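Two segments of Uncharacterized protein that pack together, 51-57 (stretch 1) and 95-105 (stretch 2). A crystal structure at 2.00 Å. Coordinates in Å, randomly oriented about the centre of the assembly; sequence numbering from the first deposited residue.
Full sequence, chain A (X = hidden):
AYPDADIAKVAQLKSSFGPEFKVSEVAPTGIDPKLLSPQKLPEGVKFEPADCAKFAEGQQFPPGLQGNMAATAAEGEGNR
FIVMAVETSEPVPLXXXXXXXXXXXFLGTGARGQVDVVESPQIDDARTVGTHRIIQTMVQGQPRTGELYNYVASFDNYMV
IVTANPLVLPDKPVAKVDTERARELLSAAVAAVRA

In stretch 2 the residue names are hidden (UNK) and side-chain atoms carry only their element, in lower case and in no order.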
# COMPACT_ATOMS: atom_id res chain seq x y z
N ASP A 51 -19.43 8.46 9.17
CA ASP A 51 -18.35 9.08 9.94
C ASP A 51 -16.99 8.46 9.60
O ASP A 51 -15.94 8.98 9.98
CB ASP A 51 -18.62 8.96 11.45
CG ASP A 51 -18.96 7.54 11.88
OD1 ASP A 51 -18.56 6.58 11.19
OD2 ASP A 51 -19.63 7.37 12.93
N CYS A 52 -17.02 7.36 8.86
CA CYS A 52 -15.80 6.64 8.50
C CYS A 52 -15.28 7.05 7.13
O CYS A 52 -14.42 6.38 6.57
CB CYS A 52 -16.04 5.13 8.54
SG CYS A 52 -16.24 4.41 10.19
N ALA A 53 -15.78 8.17 6.61
CA ALA A 53 -15.48 8.57 5.24
C ALA A 53 -13.98 8.76 4.98
O ALA A 53 -13.47 8.37 3.92
CB ALA A 53 -16.23 9.84 4.90
N LYS A 54 -13.28 9.37 5.93
CA LYS A 54 -11.85 9.62 5.80
C LYS A 54 -11.06 8.33 5.59
O LYS A 54 -10.12 8.28 4.80
CB LYS A 54 -11.33 10.36 7.04
CG LYS A 54 -9.82 10.55 7.07
CD LYS A 54 -9.35 11.36 8.27
CE LYS A 54 -9.13 10.50 9.51
NZ LYS A 54 -8.49 11.26 10.63
N PHE A 55 -11.44 7.26 6.28
CA PHE A 55 -10.65 6.05 6.20
C PHE A 55 -10.84 5.31 4.88
O PHE A 55 -10.00 4.48 4.50
CB PHE A 55 -10.96 5.17 7.40
CG PHE A 55 -10.55 5.79 8.71
CD1 PHE A 55 -9.21 6.07 8.97
CD2 PHE A 55 -11.50 6.11 9.68
CE1 PHE A 55 -8.82 6.66 10.16
CE2 PHE A 55 -11.12 6.70 10.89
CZ PHE A 55 -9.78 6.96 11.12
N ALA A 56 -11.91 5.62 4.15
CA ALA A 56 -12.14 5.07 2.82
C ALA A 56 -11.05 5.48 1.84
O ALA A 56 -10.73 4.75 0.90
CB ALA A 56 -13.51 5.49 2.29
N GLU A 57 -10.47 6.66 2.07
CA GLU A 57 -9.42 7.21 1.22
C GLU A 57 -8.07 6.48 1.39
O GLU A 57 -7.20 6.57 0.52
CB GLU A 57 -9.23 8.71 1.52
CG GLU A 57 -10.53 9.51 1.57
CD GLU A 57 -10.31 11.00 1.85
OE1 GLU A 57 -9.17 11.38 2.21
OE2 GLU A 57 -11.28 11.77 1.71
N UNK A 95 -2.75 6.51 8.82
CA UNK A 95 -4.17 6.18 8.79
C UNK A 95 -4.38 4.89 9.57
O UNK A 95 -3.85 3.84 9.20
o UNK A 95 -6.00 5.52 7.33
c UNK A 95 -4.67 6.04 7.35
N UNK A 96 -5.15 4.95 10.65
CA UNK A 96 -5.27 3.82 11.57
C UNK A 96 -6.68 3.72 12.18
O UNK A 96 -6.90 4.09 13.34
c UNK A 96 -4.21 3.94 12.67
c UNK A 96 -4.03 2.66 13.45
o UNK A 96 -3.34 2.68 14.50
o UNK A 96 -4.57 1.61 13.02
N UNK A 97 -7.63 3.18 11.41
CA UNK A 97 -9.03 3.06 11.83
C UNK A 97 -9.23 2.28 13.13
O UNK A 97 -8.61 1.22 13.30
c UNK A 97 -8.76 2.43 9.52
c UNK A 97 -9.68 2.30 10.66
c UNK A 97 -7.39 2.52 10.12
N UNK A 98 -10.09 2.78 14.02
CA UNK A 98 -10.54 1.99 15.17
C UNK A 98 -11.57 0.96 14.74
O UNK A 98 -11.90 0.89 13.55
N UNK A 99 -12.09 0.18 15.68
CA UNK A 99 -13.05 -0.89 15.34
C UNK A 99 -14.31 -0.35 14.66
O UNK A 99 -14.94 -1.04 13.85
c UNK A 99 -13.46 -1.69 16.58
o UNK A 99 -12.85 -3.69 17.74
c UNK A 99 -12.51 -2.84 16.88
o UNK A 99 -11.43 -2.91 16.26
N UNK A 100 -14.67 0.89 14.99
CA UNK A 100 -15.82 1.57 14.41
C UNK A 100 -15.69 1.70 12.90
O UNK A 100 -16.69 1.73 12.17
c UNK A 100 -16.13 2.98 16.56
c UNK A 100 -15.98 2.96 15.04
o UNK A 100 -14.77 3.15 18.52
c UNK A 100 -14.81 2.84 17.31
o UNK A 100 -13.81 2.41 16.68
N UNK A 101 -14.45 1.77 12.42
CA UNK A 101 -14.23 2.00 11.00
C UNK A 101 -13.44 0.89 10.34
O UNK A 101 -12.79 1.10 9.32
c UNK A 101 -13.53 3.34 10.81
s UNK A 101 -14.56 4.73 11.31
N UNK A 102 -13.52 -0.32 10.89
CA UNK A 102 -12.80 -1.42 10.26
C UNK A 102 -13.49 -1.92 8.99
O UNK A 102 -12.92 -2.69 8.22
c UNK A 102 -9.50 -3.28 13.49
c UNK A 102 -10.89 -3.49 12.91
n UNK A 102 -9.47 -2.13 14.42
c UNK A 102 -11.41 -2.25 12.20
c UNK A 102 -12.59 -2.54 11.27
N UNK A 103 -14.71 -1.46 8.75
CA UNK A 103 -15.30 -1.64 7.42
C UNK A 103 -16.01 -0.37 6.99
O UNK A 103 -16.88 0.15 7.70
n UNK A 103 -16.84 -5.28 5.72
c UNK A 103 -17.81 -4.21 5.94
c UNK A 103 -16.26 -2.83 7.39
c UNK A 103 -17.11 -6.57 5.85
n UNK A 103 -16.16 -7.46 5.63
c UNK A 103 -17.11 -2.87 6.10
n UNK A 103 -18.34 -6.97 6.19
N UNK A 104 -15.64 0.14 5.82
CA UNK A 104 -16.35 1.25 5.21
C UNK A 104 -16.83 0.91 3.81
O UNK A 104 -16.03 0.51 2.96
c UNK A 104 -16.35 3.70 4.76
c UNK A 104 -15.48 2.50 5.11
c UNK A 104 -14.73 2.73 6.42
N UNK A 105 -18.12 1.08 3.57
CA UNK A 105 -18.68 0.91 2.23
C UNK A 105 -18.98 2.27 1.62
O UNK A 105 -19.20 3.24 2.34
c UNK A 105 -21.14 -3.34 3.46
n UNK A 105 -22.42 -4.04 3.23
c UNK A 105 -19.81 -1.31 2.86
c UNK A 105 -19.96 0.07 2.28
c UNK A 105 -21.09 -2.08 2.64

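Position 95 carries one carbon followed by one oxygen. The oxygen lies 3.6 Å from Phe-55 CD1, at the edge of the ring and near its plane; an unbranched hydroxymethyl group makes this Ser-95.

Position 96 has two carbons, the second bearing two oxygens, so it holds a carboxylate on a short arm: Asp-96. Its CA-to-CB bond points away, and what approaches stretch 1 is its backbone, N lying 4.1 Å from Phe-55 CE1.

At position 97 three carbons close a ring onto the backbone N, which only proline does. CA of Pro-97 sits 4.0 Å from the centroid of the Phe-55 ring and 12° off its normal, a CH-pi contact over the face, while CG is 3.7 Å from Phe-55 CD1.

Position 98 has no side-chain atoms and is Gly-98. An ideal CB there would clash with a side-chain oxygen of position 100, 2.8 Å away.

Position 99 again shows two carbons, the second with two oxygens: Asp-99. It is out of reach of stretch 1.

Position 100 has three carbons, the third carrying two oxygens, one methylene longer than aspartate: Glu-100. Its CB points toward stretch 1 but the carboxylate leads away; the backbone O makes the contact, 3.4 Å from Cys-52 SG.

Position 101 has one carbon and one sulfur. The sulfur is 2.0 Å from Cys-52 SG, a covalent distance, so the residue is Cys-101 in a disulfide with chi3 of -85°. Its backbone N donates a hydrogen bond to Gly-98 O at 2.9 Å.

Four carbons in a row ending in nitrogen identify position 102 as Lys-102. With its CA-to-CB bond pointing away from stretch 1, Lys-102 forms a salt bridge within its own segment, NZ to Asp-99 OD1 at 2.8 Å.

Position 103 has three carbons, a nitrogen, then a carbon carrying two more nitrogens, a guanidinium group: Arg-103, whose CA-to-CB bond points away from stretch 1.

Position 104 has one carbon carrying two others, a beta-branched apolar group: Val-104. CG2 meets Cys-52 CB at 3.5 Å, and CG1 meets Ala-56 CB at 4.2 Å.

Position 105 repeats the four-carbon chain ending in nitrogen: Lys-105, its CA-to-CB bond again pointing away. Side chains thus alternate along strand 103-105, with Val-104 alone facing stretch 1.

The contact buries 398 Å² and includes no hydrogen bond between the stretches. The disulfide ties them covalently, with apolar packing around it: Val-104 against Cys-52 and Ala-56, and the Phe-55 ring against Pro-97 and Cys-101, where Phe-55 CD2 lies 3.6 Å from Cys-101 CB.

Stretch 2 95-105: SDPGDECKRVK
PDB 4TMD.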